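Local coordinates for protein monalysin (Pseudomonas entomophila, PDB 4MKO) that forms pores in host cell membranes as a secreted beta-barrel toxin, damaging the intestine of Drosophila and contributing to bacterial virulence, at residues V144-H149 with L179-Q184; N100-N105 with E118-T123; F56-Y61 with L199-V204; G2-Y7 with Q205-M210. All coordinates share one frame; numbering follows the deposited sequence.

Contact 1 (V144-H149 with L179-Q184)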
# COMPACT_ATOMS: atom_id res chain seq x y z
N VAL A 144 -5.23 -1.44 2.12
CA VAL A 144 -3.99 -1.62 1.37
C VAL A 144 -2.97 -0.60 1.86
O VAL A 144 -3.28 0.59 1.98
CB VAL A 144 -4.20 -1.47 -0.15
CG1 VAL A 144 -2.87 -1.50 -0.90
CG2 VAL A 144 -5.13 -2.57 -0.69
N LEU A 145 -1.75 -1.07 2.14
CA LEU A 145 -0.63 -0.24 2.56
C LEU A 145 0.27 -0.06 1.35
O LEU A 145 0.71 -1.04 0.75
CB LEU A 145 0.15 -0.86 3.74
CG LEU A 145 -0.69 -1.14 5.00
CD1 LEU A 145 0.09 -2.01 6.01
CD2 LEU A 145 -1.21 0.17 5.64
N VAL A 146 0.52 1.20 0.99
CA VAL A 146 1.32 1.57 -0.19
C VAL A 146 2.66 2.16 0.22
O VAL A 146 2.72 3.07 1.06
CB VAL A 146 0.55 2.54 -1.13
CG1 VAL A 146 1.35 2.83 -2.40
CG2 VAL A 146 -0.83 1.97 -1.49
N TYR A 147 3.73 1.68 -0.44
CA TYR A 147 5.11 2.10 -0.16
C TYR A 147 5.77 2.68 -1.40
O TYR A 147 5.49 2.23 -2.52
CB TYR A 147 5.94 0.88 0.34
CG TYR A 147 5.32 0.26 1.57
CD1 TYR A 147 4.27 -0.65 1.47
CD2 TYR A 147 5.69 0.69 2.85
CE1 TYR A 147 3.64 -1.15 2.60
CE2 TYR A 147 5.07 0.19 3.99
CZ TYR A 147 4.03 -0.72 3.86
OH TYR A 147 3.41 -1.24 4.97
N ALA A 148 6.64 3.68 -1.19
CA ALA A 148 7.45 4.25 -2.27
C ALA A 148 8.86 3.71 -2.07
O ALA A 148 9.32 3.52 -0.92
CB ALA A 148 7.46 5.78 -2.21
N HIS A 149 9.55 3.44 -3.18
CA HIS A 149 10.87 2.86 -3.12
C HIS A 149 11.81 3.56 -4.08
O HIS A 149 11.40 3.96 -5.17
CB HIS A 149 10.78 1.39 -3.58
CG HIS A 149 9.79 0.53 -2.87
ND1 HIS A 149 10.13 -0.16 -1.72
CD2 HIS A 149 8.48 0.30 -3.14
CE1 HIS A 149 9.03 -0.81 -1.36
NE2 HIS A 149 8.02 -0.56 -2.18
N LEU A 179 6.26 2.22 -6.78
CA LEU A 179 5.45 1.94 -5.59
C LEU A 179 5.15 0.46 -5.52
O LEU A 179 5.01 -0.19 -6.55
CB LEU A 179 4.10 2.69 -5.61
CG LEU A 179 4.09 4.21 -5.86
CD1 LEU A 179 2.65 4.75 -5.79
CD2 LEU A 179 4.97 4.95 -4.85
N SER A 180 4.95 -0.06 -4.29
CA SER A 180 4.48 -1.41 -4.08
C SER A 180 3.33 -1.35 -3.09
O SER A 180 3.14 -0.32 -2.43
CB SER A 180 5.57 -2.34 -3.56
OG SER A 180 5.81 -2.17 -2.18
N ALA A 181 2.60 -2.45 -2.96
CA ALA A 181 1.45 -2.46 -2.06
C ALA A 181 1.26 -3.84 -1.45
O ALA A 181 1.45 -4.86 -2.12
CB ALA A 181 0.21 -2.04 -2.81
N ILE A 182 0.92 -3.87 -0.16
CA ILE A 182 0.64 -5.08 0.62
C ILE A 182 -0.69 -4.82 1.32
O ILE A 182 -1.14 -3.67 1.42
CB ILE A 182 1.79 -5.43 1.62
CG1 ILE A 182 1.88 -4.42 2.82
CG2 ILE A 182 3.16 -5.61 0.91
CD1 ILE A 182 2.85 -4.76 3.94
N THR A 183 -1.33 -5.88 1.84
CA THR A 183 -2.56 -5.67 2.60
C THR A 183 -2.29 -5.70 4.09
O THR A 183 -1.28 -6.24 4.55
CB THR A 183 -3.59 -6.77 2.30
OG1 THR A 183 -2.92 -8.03 2.30
CG2 THR A 183 -4.35 -6.54 1.00
N GLN A 184 -3.25 -5.15 4.84
CA GLN A 184 -3.30 -5.18 6.31
C GLN A 184 -4.49 -6.08 6.66
O GLN A 184 -5.45 -6.15 5.90
CB GLN A 184 -3.53 -3.77 6.86
CG GLN A 184 -3.37 -3.65 8.37
CD GLN A 184 -3.49 -2.23 8.84
OE1 GLN A 184 -4.40 -1.49 8.45
NE2 GLN A 184 -2.61 -1.84 9.73
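Two neighbouring strands of the long mixed sheet in this aerolysin-like fold run antiparallel here, their local axes 4.5 Å apart and 153° between directions. Val144 opens the pairing opposite Thr183 in a non-hydrogen-bonded position; its CG1, anti to the backbone N, lies 3.7 Å from Ala181 CB. At Leu145 the first hydrogen-bonded pair follows: Leu145 N gives to Ile182 O, and Ile182 N returns a bond to Leu145 O. On the other face Leu145 CD1 brushes Gln184 CB, whose amide end turns elsewhere, to Ser111 O and Asp13. Val146 faces Ala181, its CG1 crossing obliquely toward Leu179 CD1; Val146, Leu179 and Ala181 form an apolar patch under Trp201 of helix 201-211. Tyr147 pairs with Ser180, and Tyr147 N meets Ser180 O at 2.9 Å almost dead straight (175°). The phenol ring crosses Ile182 obliquely, CE1 being 3.7 Å from Ile182 CG1, which takes the crowded position between N and the carbonyl carbon (chi1 70°). The Tyr147 hydroxyl is hydrogen-bonded to Asn105 OD1. Ala148 sets CB against Leu179 CD2. The strand continues through His149, whose ring, with CG beside its own backbone N, turns back toward the partner strand to meet Ser180, while its ND1 is bonded to Thr52 OG1 and its ring stacks with Tyr178. The imidazole is thus gripped through both nitrogens, and NE2 lies 2.7 Å from Ser180 OG.

Contact 2 (N100-N105 with E118-T123)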
# COMPACT_ATOMS: atom_id res chain seq x y z
N ASN A 100 12.59 -8.91 6.78
CA ASN A 100 13.15 -7.88 7.66
C ASN A 100 12.81 -6.44 7.23
O ASN A 100 13.01 -5.53 8.03
CB ASN A 100 14.66 -8.03 7.90
CG ASN A 100 15.11 -7.50 9.27
OD1 ASN A 100 14.38 -7.54 10.28
ND2 ASN A 100 16.34 -6.98 9.36
N ILE A 101 12.23 -6.25 6.03
CA ILE A 101 11.82 -4.92 5.58
C ILE A 101 10.73 -4.40 6.53
O ILE A 101 10.55 -3.19 6.64
CB ILE A 101 11.33 -4.90 4.10
CG1 ILE A 101 11.12 -3.43 3.59
CG2 ILE A 101 10.07 -5.75 3.90
CD1 ILE A 101 10.90 -3.26 2.09
N ASP A 102 10.03 -5.33 7.24
CA ASP A 102 8.94 -4.95 8.14
C ASP A 102 9.33 -3.95 9.22
O ASP A 102 8.44 -3.31 9.78
CB ASP A 102 8.22 -6.16 8.72
CG ASP A 102 6.77 -5.82 9.07
OD1 ASP A 102 6.05 -5.30 8.19
OD2 ASP A 102 6.36 -6.07 10.22
N ILE A 103 10.65 -3.71 9.46
CA ILE A 103 11.07 -2.63 10.38
C ILE A 103 10.48 -1.28 9.91
O ILE A 103 10.34 -0.37 10.73
CB ILE A 103 12.61 -2.53 10.57
CG1 ILE A 103 13.34 -2.11 9.26
CG2 ILE A 103 13.19 -3.81 11.19
CD1 ILE A 103 14.66 -1.43 9.49
N VAL A 104 10.15 -1.14 8.60
CA VAL A 104 9.55 0.10 8.08
C VAL A 104 8.17 0.32 8.74
O VAL A 104 7.83 1.46 9.07
CB VAL A 104 9.49 0.17 6.52
CG1 VAL A 104 8.47 -0.79 5.93
CG2 VAL A 104 9.23 1.61 6.05
N ASN A 105 7.43 -0.77 8.98
CA ASN A 105 6.10 -0.74 9.59
C ASN A 105 6.20 -0.49 11.07
O ASN A 105 5.57 0.44 11.59
CB ASN A 105 5.32 -2.00 9.23
CG ASN A 105 4.73 -1.91 7.84
OD1 ASN A 105 4.44 -0.80 7.35
ND2 ASN A 105 4.53 -3.05 7.19
N GLU A 118 4.56 -13.91 6.03
CA GLU A 118 3.40 -13.60 5.20
C GLU A 118 3.31 -12.15 4.72
O GLU A 118 2.87 -11.92 3.60
CB GLU A 118 2.12 -13.86 6.01
CG GLU A 118 1.69 -15.31 6.17
CD GLU A 118 0.52 -15.50 7.13
OE1 GLU A 118 0.14 -14.54 7.84
OE2 GLU A 118 -0.01 -16.63 7.18
N SER A 119 3.61 -11.18 5.60
CA SER A 119 3.41 -9.75 5.39
C SER A 119 3.91 -9.18 4.05
O SER A 119 3.19 -8.37 3.43
CB SER A 119 4.02 -8.96 6.55
OG SER A 119 3.36 -9.27 7.77
N TRP A 120 5.12 -9.62 3.61
CA TRP A 120 5.77 -9.10 2.40
C TRP A 120 6.00 -10.17 1.33
O TRP A 120 6.77 -9.98 0.38
CB TRP A 120 7.09 -8.41 2.78
CG TRP A 120 6.90 -7.18 3.63
CD1 TRP A 120 6.82 -7.12 4.99
CD2 TRP A 120 6.76 -5.84 3.16
NE1 TRP A 120 6.66 -5.82 5.40
CE2 TRP A 120 6.62 -5.00 4.29
CE3 TRP A 120 6.80 -5.24 1.88
CZ2 TRP A 120 6.54 -3.61 4.20
CZ3 TRP A 120 6.71 -3.86 1.78
CH2 TRP A 120 6.57 -3.06 2.93
N SER A 121 5.30 -11.29 1.48
CA SER A 121 5.40 -12.42 0.56
C SER A 121 4.45 -12.24 -0.62
O SER A 121 3.88 -11.15 -0.83
CB SER A 121 5.13 -13.73 1.31
OG SER A 121 5.52 -14.85 0.54
N THR A 122 4.27 -13.32 -1.41
CA THR A 122 3.36 -13.32 -2.54
C THR A 122 1.92 -13.30 -2.03
O THR A 122 1.67 -13.72 -0.89
CB THR A 122 3.63 -14.54 -3.44
OG1 THR A 122 3.51 -15.73 -2.66
CG2 THR A 122 5.01 -14.48 -4.12
N THR A 123 0.98 -12.81 -2.87
CA THR A 123 -0.44 -12.75 -2.55
C THR A 123 -0.96 -14.15 -2.18
O THR A 123 -0.75 -15.12 -2.92
CB THR A 123 -1.28 -12.23 -3.74
OG1 THR A 123 -0.63 -11.11 -4.35
CG2 THR A 123 -2.69 -11.84 -3.33
O HOH W 1 5.85 -8.81 9.47
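In the region inferred to form the pore, a short helical turn at 100-105 is pinned to the type I beta turn Glu118-Ser121 by one buried indole, that of Trp120. Its CG stands anti to the carbonyl carbon (chi1 -65°), which sends the ring in toward the helical turn. Ile101 CG2 sits over the centre of the five-membered ring, 3.4 Å from its centroid, in a CH-pi contact. At the ring edge, Trp120 NE1 donates in the ring plane to Asp102 OD1 at 2.9 Å, and Asp102 OD1 accepts through its anti lone pair. Asn105 ND2 also gives to Asp102 OD1, coming from above the carboxylate plane, so two donors hold the one oxygen; Asn105 OD1 is held by Tyr147. This double grip would be expected to favour the ionised carboxylate. Val104 CG1 completes the packing at Trp120 CZ2, 3.8 Å away. The other oxygen, Asp102 OD2, weakly accepts from a water that also donates to Ser119 OG, whose further partners are Thr112 and Thr115. Carboxylate and indole planes stand 68° apart. Thus a type I beta turn is tied to a short helical segment by an indole-carboxylate hydrogen bond and a CH-pi contact over the indole face.

Contact 3 (F56-Y61 with L199-V204)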
# COMPACT_ATOMS: atom_id res chain seq x y z
N PHE A 56 0.99 5.80 1.39
CA PHE A 56 -0.47 5.91 1.24
C PHE A 56 -1.15 4.68 1.78
O PHE A 56 -0.53 3.62 1.91
CB PHE A 56 -0.78 6.09 -0.26
CG PHE A 56 -2.08 6.83 -0.54
CD1 PHE A 56 -2.14 8.22 -0.47
CD2 PHE A 56 -3.23 6.14 -0.92
CE1 PHE A 56 -3.33 8.90 -0.71
CE2 PHE A 56 -4.42 6.83 -1.19
CZ PHE A 56 -4.46 8.20 -1.07
N ALA A 57 -2.42 4.80 2.10
CA ALA A 57 -3.21 3.64 2.53
C ALA A 57 -4.57 3.83 1.94
O ALA A 57 -5.09 4.95 1.97
CB ALA A 57 -3.29 3.56 4.04
N TYR A 58 -5.13 2.78 1.34
CA TYR A 58 -6.46 2.95 0.74
C TYR A 58 -7.30 1.71 0.89
O TYR A 58 -6.79 0.65 1.24
CB TYR A 58 -6.39 3.45 -0.71
CG TYR A 58 -5.89 2.42 -1.69
CD1 TYR A 58 -4.53 2.22 -1.90
CD2 TYR A 58 -6.79 1.68 -2.46
CE1 TYR A 58 -4.07 1.29 -2.82
CE2 TYR A 58 -6.34 0.74 -3.38
CZ TYR A 58 -4.98 0.54 -3.55
OH TYR A 58 -4.50 -0.36 -4.46
N LEU A 59 -8.59 1.84 0.59
CA LEU A 59 -9.53 0.73 0.69
C LEU A 59 -9.72 0.11 -0.68
O LEU A 59 -10.16 0.80 -1.62
CB LEU A 59 -10.86 1.24 1.25
CG LEU A 59 -10.87 1.66 2.73
CD1 LEU A 59 -12.23 2.18 3.13
CD2 LEU A 59 -10.47 0.50 3.63
N GLN A 60 -9.36 -1.16 -0.83
CA GLN A 60 -9.54 -1.82 -2.12
C GLN A 60 -10.78 -2.70 -2.07
O GLN A 60 -11.06 -3.35 -1.07
CB GLN A 60 -8.29 -2.58 -2.56
CG GLN A 60 -8.16 -3.99 -2.02
CD GLN A 60 -6.99 -4.73 -2.64
OE1 GLN A 60 -6.25 -4.21 -3.49
NE2 GLN A 60 -6.78 -5.95 -2.17
N TYR A 61 -11.52 -2.69 -3.16
CA TYR A 61 -12.78 -3.43 -3.28
C TYR A 61 -12.65 -4.94 -3.04
O TYR A 61 -11.74 -5.57 -3.59
CB TYR A 61 -13.36 -3.16 -4.66
CG TYR A 61 -14.71 -3.80 -4.90
CD1 TYR A 61 -15.87 -3.24 -4.37
CD2 TYR A 61 -14.82 -4.97 -5.64
CE1 TYR A 61 -17.12 -3.83 -4.59
CE2 TYR A 61 -16.06 -5.57 -5.87
CZ TYR A 61 -17.21 -5.00 -5.33
OH TYR A 61 -18.43 -5.58 -5.54
N LEU A 199 -10.70 3.61 -4.77
CA LEU A 199 -9.51 3.80 -5.57
C LEU A 199 -9.01 2.42 -5.98
O LEU A 199 -9.28 1.43 -5.28
CB LEU A 199 -8.44 4.51 -4.73
CG LEU A 199 -8.78 5.94 -4.27
CD1 LEU A 199 -7.78 6.44 -3.25
CD2 LEU A 199 -8.85 6.90 -5.46
N ASP A 200 -8.28 2.35 -7.10
CA ASP A 200 -7.66 1.11 -7.54
C ASP A 200 -6.15 1.36 -7.71
O ASP A 200 -5.69 2.50 -7.60
CB ASP A 200 -8.32 0.54 -8.81
CG ASP A 200 -8.30 1.44 -10.03
OD1 ASP A 200 -7.36 2.26 -10.17
OD2 ASP A 200 -9.20 1.29 -10.89
N TRP A 201 -5.39 0.30 -7.95
CA TRP A 201 -3.94 0.36 -8.02
C TRP A 201 -3.41 1.28 -9.13
O TRP A 201 -2.46 2.02 -8.88
CB TRP A 201 -3.37 -1.05 -8.13
CG TRP A 201 -1.88 -1.15 -8.07
CD1 TRP A 201 -1.09 -1.90 -8.88
CD2 TRP A 201 -1.00 -0.51 -7.13
NE1 TRP A 201 0.23 -1.79 -8.50
CE2 TRP A 201 0.31 -0.96 -7.40
CE3 TRP A 201 -1.21 0.34 -6.02
CZ2 TRP A 201 1.42 -0.53 -6.68
CZ3 TRP A 201 -0.11 0.76 -5.29
CH2 TRP A 201 1.20 0.36 -5.65
N ASP A 202 -4.01 1.24 -10.33
CA ASP A 202 -3.63 2.09 -11.46
C ASP A 202 -3.77 3.57 -11.09
O ASP A 202 -2.82 4.35 -11.26
CB ASP A 202 -4.48 1.75 -12.70
CG ASP A 202 -3.99 2.40 -13.97
OD1 ASP A 202 -4.43 3.54 -14.27
OD2 ASP A 202 -3.15 1.79 -14.66
N THR A 203 -4.93 3.95 -10.51
CA THR A 203 -5.23 5.31 -10.08
C THR A 203 -4.25 5.78 -8.99
O THR A 203 -3.73 6.90 -9.08
CB THR A 203 -6.70 5.44 -9.63
OG1 THR A 203 -7.54 5.03 -10.71
CG2 THR A 203 -7.07 6.87 -9.20
N VAL A 204 -4.01 4.94 -7.97
CA VAL A 204 -3.10 5.29 -6.87
C VAL A 204 -1.69 5.54 -7.40
O VAL A 204 -1.08 6.52 -7.00
CB VAL A 204 -3.15 4.25 -5.71
CG1 VAL A 204 -2.05 4.50 -4.67
CG2 VAL A 204 -4.52 4.30 -5.03
O HOH W 2 -10.60 3.47 -1.89
O HOH W 3 -10.58 -1.00 -5.38
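The ring of Tyr58 is the centre of this contact, reaching from strand 46-67 to the start of helix 201-211. Its CG takes the crowded position between backbone N and carbonyl carbon (chi1 71°). One methyl of Val204, CG2, rests above one ring face, 3.8 Å from the centroid and displaced toward the rim, a CH-pi contact. Leu199 crosses the tyrosine obliquely, with CB 4.0 Å from Tyr58 CD2, while the phenol oxygen reaches the Trp201 indole at CE3, 3.7 Å away. Two residues earlier in the strand, Phe56 meets Leu199 at about a right angle: Leu199 CD1 comes to the ring edge near CE2. Val204 CG1 also approaches Phe56, more loosely. Direct hydrogen bonds across the two segments are absent, and two waters take their place. One donates to Leu59 O and accepts from Leu199 N; the other accepts from Tyr61 N and donates to Leu199 O at 2.8 Å, so both backbone polar atoms of Leu199 are linked by water to the strand. The helix start is fixed by Asp200, whose OD1 accepts from Thr203 N (3.0 Å, nearly along the C-O axis) and also from Thr203 OG1, met from above the carboxylate plane. Trp201 NE1 is bonded to Ser90 OG. The result is a helix with an Asp N-cap laid against a beta-sheet face through apolar and aromatic side chains.

Contact 4 (G2-Y7 with Q205-M210)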
# COMPACT_ATOMS: atom_id res chain seq x y z
N GLY A 2 -9.61 12.20 -9.05
CA GLY A 2 -8.16 12.37 -8.88
C GLY A 2 -7.87 13.24 -7.68
O GLY A 2 -8.33 12.93 -6.58
N ARG A 3 -7.20 14.39 -7.89
CA ARG A 3 -6.92 15.39 -6.86
C ARG A 3 -6.63 14.75 -5.49
O ARG A 3 -7.42 14.85 -4.55
CB ARG A 3 -8.10 16.40 -6.76
CG ARG A 3 -8.45 17.12 -8.07
CD ARG A 3 -7.47 18.23 -8.46
NE ARG A 3 -7.33 19.25 -7.42
CZ ARG A 3 -8.15 20.28 -7.25
NH1 ARG A 3 -9.21 20.44 -8.04
NH2 ARG A 3 -7.94 21.16 -6.28
N PHE A 4 -5.48 14.07 -5.40
CA PHE A 4 -5.08 13.38 -4.17
C PHE A 4 -4.76 14.37 -3.03
O PHE A 4 -4.64 13.94 -1.87
CB PHE A 4 -3.97 12.35 -4.43
CG PHE A 4 -4.48 10.98 -4.84
CD1 PHE A 4 -5.50 10.84 -5.78
CD2 PHE A 4 -3.93 9.82 -4.30
CE1 PHE A 4 -5.94 9.57 -6.19
CE2 PHE A 4 -4.38 8.56 -4.70
CZ PHE A 4 -5.38 8.43 -5.64
N ASP A 5 -4.73 15.69 -3.34
CA ASP A 5 -4.56 16.74 -2.33
C ASP A 5 -5.77 16.76 -1.37
O ASP A 5 -5.67 17.29 -0.27
CB ASP A 5 -4.27 18.12 -2.97
CG ASP A 5 -5.16 18.59 -4.13
OD1 ASP A 5 -5.86 17.75 -4.72
OD2 ASP A 5 -5.10 19.78 -4.48
N GLN A 6 -6.89 16.14 -1.77
CA GLN A 6 -8.09 16.06 -0.93
C GLN A 6 -7.92 15.14 0.27
O GLN A 6 -8.67 15.26 1.23
CB GLN A 6 -9.33 15.61 -1.75
CG GLN A 6 -9.39 14.10 -2.06
CD GLN A 6 -10.50 13.77 -3.01
OE1 GLN A 6 -11.66 13.64 -2.61
NE2 GLN A 6 -10.17 13.59 -4.29
N TYR A 7 -6.98 14.16 0.18
CA TYR A 7 -6.84 13.18 1.25
C TYR A 7 -5.95 13.69 2.37
O TYR A 7 -4.96 14.37 2.08
CB TYR A 7 -6.31 11.84 0.70
CG TYR A 7 -7.15 11.28 -0.42
CD1 TYR A 7 -8.47 10.89 -0.21
CD2 TYR A 7 -6.64 11.17 -1.71
CE1 TYR A 7 -9.26 10.42 -1.25
CE2 TYR A 7 -7.42 10.69 -2.76
CZ TYR A 7 -8.73 10.31 -2.52
OH TYR A 7 -9.51 9.81 -3.54
N GLN A 205 -1.14 4.66 -8.27
CA GLN A 205 0.22 4.85 -8.80
C GLN A 205 0.30 6.11 -9.64
O GLN A 205 1.26 6.86 -9.46
CB GLN A 205 0.67 3.67 -9.63
CG GLN A 205 0.92 2.41 -8.82
CD GLN A 205 1.16 1.28 -9.78
OE1 GLN A 205 2.31 0.91 -10.07
NE2 GLN A 205 0.08 0.72 -10.30
N ARG A 206 -0.70 6.34 -10.53
CA ARG A 206 -0.70 7.53 -11.39
C ARG A 206 -0.67 8.80 -10.53
O ARG A 206 0.18 9.66 -10.74
CB ARG A 206 -1.92 7.53 -12.33
CG ARG A 206 -1.89 8.61 -13.42
CD ARG A 206 -3.27 8.95 -13.99
NE ARG A 206 -4.09 7.76 -14.24
CZ ARG A 206 -5.23 7.49 -13.62
NH1 ARG A 206 -5.73 8.33 -12.72
NH2 ARG A 206 -5.90 6.38 -13.89
N ASN A 207 -1.55 8.89 -9.53
CA ASN A 207 -1.66 10.07 -8.68
C ASN A 207 -0.52 10.25 -7.69
O ASN A 207 0.02 11.36 -7.60
CB ASN A 207 -2.99 10.09 -7.98
CG ASN A 207 -4.11 10.53 -8.89
OD1 ASN A 207 -4.46 11.72 -8.94
ND2 ASN A 207 -4.73 9.59 -9.58
N VAL A 208 -0.18 9.20 -6.96
CA VAL A 208 0.86 9.30 -5.93
C VAL A 208 2.27 9.46 -6.54
O VAL A 208 2.99 10.37 -6.14
CB VAL A 208 0.78 8.10 -4.93
CG1 VAL A 208 2.01 8.03 -4.01
CG2 VAL A 208 -0.51 8.16 -4.11
N LEU A 209 2.67 8.57 -7.42
CA LEU A 209 4.03 8.61 -7.97
C LEU A 209 4.21 9.53 -9.16
O LEU A 209 5.20 10.26 -9.24
CB LEU A 209 4.48 7.19 -8.34
CG LEU A 209 5.90 7.04 -8.95
CD1 LEU A 209 6.99 7.44 -7.95
CD2 LEU A 209 6.12 5.63 -9.48
N MET A 210 3.32 9.41 -10.13
CA MET A 210 3.51 10.12 -11.40
C MET A 210 3.20 11.60 -11.30
O MET A 210 3.99 12.42 -11.78
CB MET A 210 2.72 9.45 -12.54
CG MET A 210 2.99 7.93 -12.69
SD MET A 210 4.75 7.46 -12.75
CE MET A 210 5.20 8.08 -14.43
O HOH W 4 -3.66 13.86 -7.50
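This is an aromatic-to-amide packing contact between the N-terminal loop, with its short 3-10 turn at 4-6, and the middle of helix 201-211. Phe4 and Asn207 carry it. Their side chains cross at about a right angle, yet ring and amide planes lie only 9° apart, so the flat amide is stacked on the phenyl: Asn207 CG is 3.4 Å from Phe4 CE1. Asn207 CB sits over the ring centre, 3.4 Å from the centroid, making a CH-pi contact. Asn207 CG is anti to the carbonyl carbon (chi1 -77°), which lays the amide back along the helix, where ND2 reaches Thr203 O one turn earlier. On the opposite face of the ring Tyr7 CE2 lies offset toward the rim, so Phe4 is held between Asn207 and Tyr7. Val208 CG2 adds a contact at Phe4 CD2, 3.8 Å away, and Phe56 of strand 46-67 meets the same ring. A water closes the polar side, accepting from Phe4 N at 2.8 Å and donating to Asn207 OD1 at 2.7 Å. Phe4 O is taken by Trp31 NE1. With ND2 bonded to the helix backbone and OD1 to the water, both ends of the buried amide have partners and its rotation is fixed, while the loop meets the helix without a direct hydrogen bond across the contact, through stacking and a single water bridge.

Overall arrangement
Contacts 1, 3 and 4 touch in turn, from the sheet to the helix packed on it and then to the N-terminal loop, and contact 2 lies across the sheet from that helix. Contact 1 is centred about 2 Å from the chain's centre; Val144 N and Val146 N bond to Tyr58 O and Phe56 O of contact 3, each at 2.8 Å. Contact 4 shares helix 201-211 with contact 3, and Phe56 CZ comes 3.6 Å from Phe4 CE2. Contact 2 touches contact 1 through Tyr147 OH to Asn105 OD1, 2.6 Å, but its nearest atoms are about 13 Å from contact 4. A bound mercury ion lies about 4 Å from the side chain of Leu145.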